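Local coordinates for tRNA threonylcarbamoyladenosine dehydratase (PDB 4D7A), which catalyses the ATP-dependent dehydration of threonylcarbamoyladenosine at position 37 of tRNAs to its cyclic form, and accepts sulfur from the cysteine desulfurase CsdA in vitro, at residues 41-46 and 72-77; 63-68 and 83-88. All blocks are in the same frame, centred on the assembly; numbering follows the deposited sequence.

Contact 1 of 2, residues 41-46 and 72-77; sequences VGSWAA and RQIHAL. With AMP (adenosine monophosphate), chain K.
Trp44 and Ser43, in the first turn of helix 42-51, each hydrogen-bond the loop 72-77. The indole NE1 of Trp44 donates to the carbonyl O of Arg72 at 2.8 Å; the bond is almost straight at 176°, with the acceptor lying in the indole plane at the ring edge, while the nitrogen sits above the carbonyl plane. The backbone N of Ile74 donates a longer bond, 3.3 Å, to OG of Ser43. That hydroxyl reaches the loop because it stands between its own backbone N and carbonyl carbon (chi1 65°), and it is also hydrogen-bonded to Gly39 O in the glycine-rich turn before the helix.

Apolar contact follows the same two helix residues. CB of Ile74 sits over one face of Trp44 in a CH-pi contact, 3.6 Å from the centroid of the six-membered ring, and CD1 of Ile74 continues to CZ3 of the indole. The other branch, CG2 of Ile74, packs on CB of Ser43 at 3.7 Å, and CD2 of His75 meets the same CB. Replacing Trp44 with alanine is likely to leave the Arg72 carbonyl without its indole donor and open a gap against Ile74.

Polar contact with AMP comes from Arg72, whose chain is extended from CG to NE. NE gives a hydrogen bond to O1P of AMP at 3.2 Å, and NH2 one to O2P of AMP at 3.0 Å, the latter oxygen at the guanidinium edge. NE2 of Gln73 lies over one face of the Arg72 guanidinium, toward its rim, while OE1 of Gln73 is hydrogen-bonded to NZ of Lys85. The indole thus grips the backbone of the very residue that holds the phosphate, coupling the start of a helix that follows a glycine-rich, Rossmann-like turn to a guanidinium that probably offsets phosphate charge.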
loop_
_atom_site.group_PDB
_atom_site.type_symbol
_atom_site.label_atom_id
_atom_site.label_comp_id
_atom_site.label_asym_id
_atom_site.label_seq_id
_atom_site.Cartn_x
_atom_site.Cartn_y
_atom_site.Cartn_z
ATOM N N VAL B 41 8.032 -6.092 1.314
ATOM C CA VAL B 41 6.748 -6.381 1.964
ATOM C C VAL B 41 6.726 -5.865 3.402
ATOM O O VAL B 41 5.788 -5.173 3.820
ATOM C CB VAL B 41 6.444 -7.903 1.946
ATOM C CG1 VAL B 41 5.232 -8.241 2.823
ATOM C CG2 VAL B 41 6.226 -8.374 0.491
ATOM N N GLY B 42 7.775 -6.185 4.153
ATOM C CA GLY B 42 7.774 -5.914 5.584
ATOM C C GLY B 42 7.785 -4.442 5.978
ATOM O O GLY B 42 7.234 -4.080 7.026
ATOM N N SER B 43 8.412 -3.588 5.171
ATOM C CA SER B 43 8.484 -2.171 5.532
ATOM C C SER B 43 7.074 -1.575 5.531
ATOM O O SER B 43 6.732 -0.801 6.417
ATOM C CB SER B 43 9.422 -1.403 4.588
ATOM O OG SER B 43 8.935 -1.382 3.252
ATOM N N TRP B 44 6.252 -1.960 4.551
ATOM C CA TRP B 44 4.871 -1.490 4.506
ATOM C C TRP B 44 4.017 -2.117 5.605
ATOM O O TRP B 44 3.130 -1.457 6.152
ATOM C CB TRP B 44 4.257 -1.778 3.127
ATOM C CG TRP B 44 5.125 -1.230 2.048
ATOM C CD1 TRP B 44 6.106 -1.913 1.363
ATOM C CD2 TRP B 44 5.164 0.121 1.558
ATOM N NE1 TRP B 44 6.724 -1.074 0.473
ATOM C CE2 TRP B 44 6.166 0.174 0.562
ATOM C CE3 TRP B 44 4.418 1.278 1.827
ATOM C CZ2 TRP B 44 6.461 1.343 -0.143
ATOM C CZ3 TRP B 44 4.720 2.442 1.135
ATOM C CH2 TRP B 44 5.732 2.466 0.159
ATOM N N ALA B 45 4.273 -3.382 5.937
ATOM C CA ALA B 45 3.538 -3.984 7.051
ATOM C C ALA B 45 3.800 -3.184 8.327
ATOM O O ALA B 45 2.867 -2.891 9.085
ATOM C CB ALA B 45 3.929 -5.427 7.241
ATOM N N ALA B 46 5.064 -2.819 8.547
ATOM C CA ALA B 46 5.426 -2.063 9.754
ATOM C C ALA B 46 4.730 -0.712 9.783
ATOM O O ALA B 46 4.212 -0.305 10.823
ATOM C CB ALA B 46 6.948 -1.880 9.841
ATOM N N ARG B 72 10.459 -0.174 -4.172
ATOM C CA ARG B 72 9.499 -0.987 -3.420
ATOM C C ARG B 72 9.539 -0.925 -1.882
ATOM O O ARG B 72 8.820 -1.683 -1.240
ATOM C CB ARG B 72 9.658 -2.452 -3.822
ATOM C CG ARG B 72 10.998 -3.055 -3.348
ATOM C CD ARG B 72 11.370 -4.289 -4.151
ATOM N NE ARG B 72 12.540 -4.964 -3.593
ATOM C CZ ARG B 72 13.801 -4.601 -3.818
ATOM N NH1 ARG B 72 14.085 -3.541 -4.570
ATOM N NH2 ARG B 72 14.791 -5.292 -3.264
ATOM N N GLN B 73 10.341 -0.039 -1.289
ATOM C CA GLN B 73 10.480 -0.027 0.180
ATOM C C GLN B 73 10.294 1.379 0.741
ATOM O O GLN B 73 10.871 2.339 0.230
ATOM C CB GLN B 73 11.850 -0.607 0.588
ATOM C CG GLN B 73 12.084 -1.952 -0.089
ATOM C CD GLN B 73 13.316 -2.716 0.376
ATOM O OE1 GLN B 73 13.890 -2.450 1.426
ATOM N NE2 GLN B 73 13.730 -3.670 -0.431
ATOM N N ILE B 74 9.473 1.506 1.783
ATOM C CA ILE B 74 9.008 2.825 2.213
ATOM C C ILE B 74 10.127 3.641 2.851
ATOM O O ILE B 74 10.076 4.869 2.886
ATOM C CB ILE B 74 7.796 2.696 3.184
ATOM C CG1 ILE B 74 7.128 4.056 3.414
ATOM C CG2 ILE B 74 8.228 2.112 4.515
ATOM C CD1 ILE B 74 5.866 3.964 4.253
ATOM N N HIS B 75 11.160 2.957 3.330
ATOM C CA HIS B 75 12.282 3.626 3.996
ATOM C C HIS B 75 13.366 4.048 3.015
ATOM O O HIS B 75 14.383 4.619 3.417
ATOM C CB HIS B 75 12.894 2.702 5.048
ATOM C CG HIS B 75 13.252 1.355 4.506
ATOM N ND1 HIS B 75 14.153 1.191 3.474
ATOM C CD2 HIS B 75 12.810 0.117 4.824
ATOM C CE1 HIS B 75 14.262 -0.095 3.191
ATOM N NE2 HIS B 75 13.449 -0.766 3.989
ATOM N N ALA B 76 13.171 3.728 1.736
ATOM C CA ALA B 76 14.211 3.953 0.734
ATOM C C ALA B 76 14.127 5.380 0.198
ATOM O O ALA B 76 13.376 5.677 -0.741
ATOM C CB ALA B 76 14.100 2.925 -0.394
ATOM N N LEU B 77 14.911 6.251 0.825
ATOM C CA LEU B 77 14.995 7.674 0.487
ATOM C C LEU B 77 16.465 8.013 0.323
ATOM O O LEU B 77 17.306 7.337 0.906
ATOM C CB LEU B 77 14.374 8.551 1.583
ATOM C CG LEU B 77 12.908 8.328 1.944
ATOM C CD1 LEU B 77 12.539 9.202 3.142
ATOM C CD2 LEU B 77 12.008 8.642 0.757
HETATM P P AMP K . 12.936 -7.701 -0.604
HETATM O O1P AMP K . 11.889 -6.699 -1.008
HETATM O O2P AMP K . 14.304 -7.345 -1.147
HETATM O O3P AMP K . 12.580 -9.148 -0.905
HETATM O "O5'" AMP K . 13.052 -7.599 0.995
HETATM C "C5'" AMP K . 13.457 -8.713 1.809
HETATM C "C4'" AMP K . 13.881 -8.299 3.208
HETATM O "O4'" AMP K . 13.876 -9.450 4.121
HETATM C "C3'" AMP K . 15.288 -7.680 3.306
HETATM O "O3'" AMP K . 15.243 -6.471 4.066
HETATM C "C2'" AMP K . 16.088 -8.737 4.079
HETATM O "O2'" AMP K . 17.170 -8.247 4.843
HETATM C "C1'" AMP K . 15.013 -9.358 4.957
HETATM N N9 AMP K . 15.401 -10.669 5.500
HETATM C C8 AMP K . 15.896 -11.683 4.760
HETATM N N7 AMP K . 16.226 -12.758 5.525
HETATM C C5 AMP K . 15.968 -12.428 6.803
HETATM C C6 AMP K . 16.086 -13.111 8.115
HETATM N N6 AMP K . 16.562 -14.364 8.209
HETATM N N1 AMP K . 15.707 -12.453 9.225
HETATM C C2 AMP K . 15.249 -11.180 9.148
HETATM N N3 AMP K . 15.108 -10.494 7.999
HETATM C C4 AMP K . 15.444 -11.045 6.796
#

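Contact 2 of 2, residues 63-68 and 83-88; sequences DDVCVT and LAKAEV. With AMP (adenosine monophosphate), chain K.
In the nucleotide pocket of this ThiF-family domain, the loop that follows strand 56-60 is bridged to the start of helix 85-96, where Asp63 and Lys85 meet the ribose of AMP. Two backbone hydrogen bonds make the single beta bridge between Asp64 and Ala84: N of Lys85 to O of Asp63 at 3.0 Å, and N of Val65 to O of Leu83 at 2.7 Å. The same Leu83 oxygen takes a CA-H...O contact from Asp64. A water receives the N-H of Ala86 and donates to O of Asp63, adding a second link from the helix's first turn to that carbonyl. Ala84 occupies the N-cap position just before the helix.

From there the side chain of Lys85 runs out fully extended beyond CG. CG of Lys85 passes Val65 obliquely, 3.9 Å from its CG2, and CE lies 3.4 Å from O of Asp64. With Val65 CG1 anti to the backbone N (chi1 180°), the other branch, CG2, is left facing the helix, where it also meets CG2 of Val88 at 4.2 Å.

At the ribose, NZ of Lys85 donates a hydrogen bond to O3' of AMP at 2.8 Å. OD2 of Asp63 lies 2.6 Å from O2' of AMP. OD2 of Asp63 and NZ of Lys85 are 4.6 Å apart, beyond a salt bridge, so any attraction between them is probably weaker than in a direct ion pair. The two ribose hydroxyls are thereby met by groups probably of opposite charge from two segments, whose relative position is fixed by the backbone bridge behind them.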
loop_
_atom_site.group_PDB
_atom_site.type_symbol
_atom_site.label_atom_id
_atom_site.label_comp_id
_atom_site.label_asym_id
_atom_site.label_seq_id
_atom_site.Cartn_x
_atom_site.Cartn_y
_atom_site.Cartn_z
ATOM N N ASP B 63 19.779 -5.917 7.400
ATOM C CA ASP B 63 20.194 -5.274 6.151
ATOM C C ASP B 63 20.191 -3.753 6.224
ATOM O O ASP B 63 19.539 -3.156 7.081
ATOM C CB ASP B 63 19.307 -5.718 4.980
ATOM C CG ASP B 63 19.764 -7.022 4.365
ATOM O OD1 ASP B 63 20.737 -7.614 4.876
ATOM O OD2 ASP B 63 19.152 -7.454 3.366
ATOM N N ASP B 64 20.935 -3.143 5.307
ATOM C CA ASP B 64 21.013 -1.693 5.192
ATOM C C ASP B 64 20.155 -1.192 4.031
ATOM O O ASP B 64 19.891 -1.939 3.085
ATOM C CB ASP B 64 22.468 -1.264 4.983
ATOM C CG ASP B 64 23.349 -1.603 6.171
ATOM O OD1 ASP B 64 22.837 -1.626 7.310
ATOM O OD2 ASP B 64 24.553 -1.862 5.967
ATOM N N VAL B 65 19.738 0.069 4.088
ATOM C CA VAL B 65 19.003 0.672 2.973
ATOM C C VAL B 65 19.921 0.824 1.757
ATOM O O VAL B 65 21.014 1.371 1.870
ATOM C CB VAL B 65 18.418 2.049 3.350
ATOM C CG1 VAL B 65 17.666 2.656 2.162
ATOM C CG2 VAL B 65 17.487 1.926 4.562
ATOM N N CYS B 66 19.471 0.324 0.608
ATOM C CA CYS B 66 20.223 0.423 -0.642
ATOM C C CYS B 66 19.451 1.253 -1.664
ATOM O O CYS B 66 18.224 1.301 -1.626
ATOM C CB CYS B 66 20.516 -0.968 -1.205
ATOM S SG CYS B 66 21.447 -0.957 -2.751
ATOM N N VAL B 67 20.160 1.897 -2.586
ATOM C CA VAL B 67 19.491 2.720 -3.597
ATOM C C VAL B 67 18.533 1.888 -4.458
ATOM O O VAL B 67 17.466 2.365 -4.857
ATOM C CB VAL B 67 20.521 3.448 -4.494
ATOM C CG1 VAL B 67 21.406 2.449 -5.218
ATOM C CG2 VAL B 67 19.815 4.363 -5.471
ATOM N N THR B 68 18.876 0.617 -4.672
ATOM C CA THR B 68 18.038 -0.271 -5.465
ATOM C C THR B 68 16.733 -0.676 -4.750
ATOM O O THR B 68 15.864 -1.274 -5.382
ATOM C CB THR B 68 18.812 -1.550 -5.872
ATOM O OG1 THR B 68 19.260 -2.231 -4.696
ATOM C CG2 THR B 68 20.024 -1.189 -6.718
ATOM N N LEU B 83 22.051 3.402 5.842
ATOM C CA LEU B 83 21.635 3.215 7.228
ATOM C C LEU B 83 20.951 1.863 7.398
ATOM O O LEU B 83 20.495 1.271 6.422
ATOM C CB LEU B 83 20.703 4.344 7.664
ATOM C CG LEU B 83 21.287 5.757 7.541
ATOM C CD1 LEU B 83 20.268 6.803 7.951
ATOM C CD2 LEU B 83 22.565 5.883 8.367
ATOM N N ALA B 84 20.906 1.361 8.628
ATOM C CA ALA B 84 20.236 0.096 8.903
ATOM C C ALA B 84 18.730 0.242 8.683
ATOM O O ALA B 84 18.106 1.164 9.211
ATOM C CB ALA B 84 20.538 -0.375 10.328
ATOM N N LYS B 85 18.156 -0.656 7.886
ATOM C CA LYS B 85 16.733 -0.603 7.564
ATOM C C LYS B 85 15.822 -0.573 8.784
ATOM O O LYS B 85 14.889 0.233 8.855
ATOM C CB LYS B 85 16.317 -1.801 6.715
ATOM C CG LYS B 85 16.802 -1.811 5.313
ATOM C CD LYS B 85 16.248 -3.048 4.621
ATOM C CE LYS B 85 16.687 -3.111 3.171
ATOM N NZ LYS B 85 16.045 -4.250 2.479
ATOM N N ALA B 86 16.079 -1.479 9.723
ATOM C CA ALA B 86 15.208 -1.613 10.887
ATOM C C ALA B 86 15.242 -0.360 11.757
ATOM O O ALA B 86 14.205 0.080 12.265
ATOM C CB ALA B 86 15.586 -2.841 11.690
ATOM N N GLU B 87 16.423 0.235 11.902
ATOM C CA GLU B 87 16.568 1.443 12.705
ATOM C C GLU B 87 15.895 2.639 12.012
ATOM O O GLU B 87 15.254 3.474 12.666
ATOM C CB GLU B 87 18.040 1.750 12.965
ATOM C CG GLU B 87 18.221 2.888 13.944
ATOM C CD GLU B 87 17.547 2.590 15.274
ATOM O OE1 GLU B 87 17.553 1.410 15.687
ATOM O OE2 GLU B 87 16.982 3.522 15.888
ATOM N N VAL B 88 16.064 2.740 10.695
ATOM C CA VAL B 88 15.376 3.777 9.916
ATOM C C VAL B 88 13.860 3.658 10.073
ATOM O O VAL B 88 13.151 4.653 10.288
ATOM C CB VAL B 88 15.732 3.695 8.417
ATOM C CG1 VAL B 88 14.857 4.649 7.618
ATOM C CG2 VAL B 88 17.199 4.034 8.204
HETATM P P AMP K . 12.936 -7.701 -0.604
HETATM O O1P AMP K . 11.889 -6.699 -1.008
HETATM O O2P AMP K . 14.304 -7.345 -1.147
HETATM O O3P AMP K . 12.580 -9.148 -0.905
HETATM O "O5'" AMP K . 13.052 -7.599 0.995
HETATM C "C5'" AMP K . 13.457 -8.713 1.809
HETATM C "C4'" AMP K . 13.881 -8.299 3.208
HETATM O "O4'" AMP K . 13.876 -9.450 4.121
HETATM C "C3'" AMP K . 15.288 -7.680 3.306
HETATM O "O3'" AMP K . 15.243 -6.471 4.066
HETATM C "C2'" AMP K . 16.088 -8.737 4.079
HETATM O "O2'" AMP K . 17.170 -8.247 4.843
HETATM C "C1'" AMP K . 15.013 -9.358 4.957
HETATM N N9 AMP K . 15.401 -10.669 5.500
HETATM C C8 AMP K . 15.896 -11.683 4.760
HETATM N N7 AMP K . 16.226 -12.758 5.525
HETATM C C5 AMP K . 15.968 -12.428 6.803
HETATM C C6 AMP K . 16.086 -13.111 8.115
HETATM N N6 AMP K . 16.562 -14.364 8.209
HETATM N N1 AMP K . 15.707 -12.453 9.225
HETATM C C2 AMP K . 15.249 -11.180 9.148
HETATM N N3 AMP K . 15.108 -10.494 7.999
HETATM C C4 AMP K . 15.444 -11.045 6.796
HETATM O O HOH W 1 18.258 -3.473 9.543
#

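In the fold
From the N terminus, strand 32-36 leads through the glycine-rich turn into 41-46, and strand 56-60 then runs out into 63-68. The chain continues as a long loop: 72-77 turns back onto helix 42-51, closing contact 1 across 25 intervening residues, and 83-88 returns to 63-68, closing contact 2 across 14. The segments alternate, so the closures cross rather than nest. Gln73 and Lys85 join the contacts, while His75 packs against Val65, Lys85 and Val88. The two contacts tie helices 42-51 and 85-96 to one loop beside AMP, next to the second subunit.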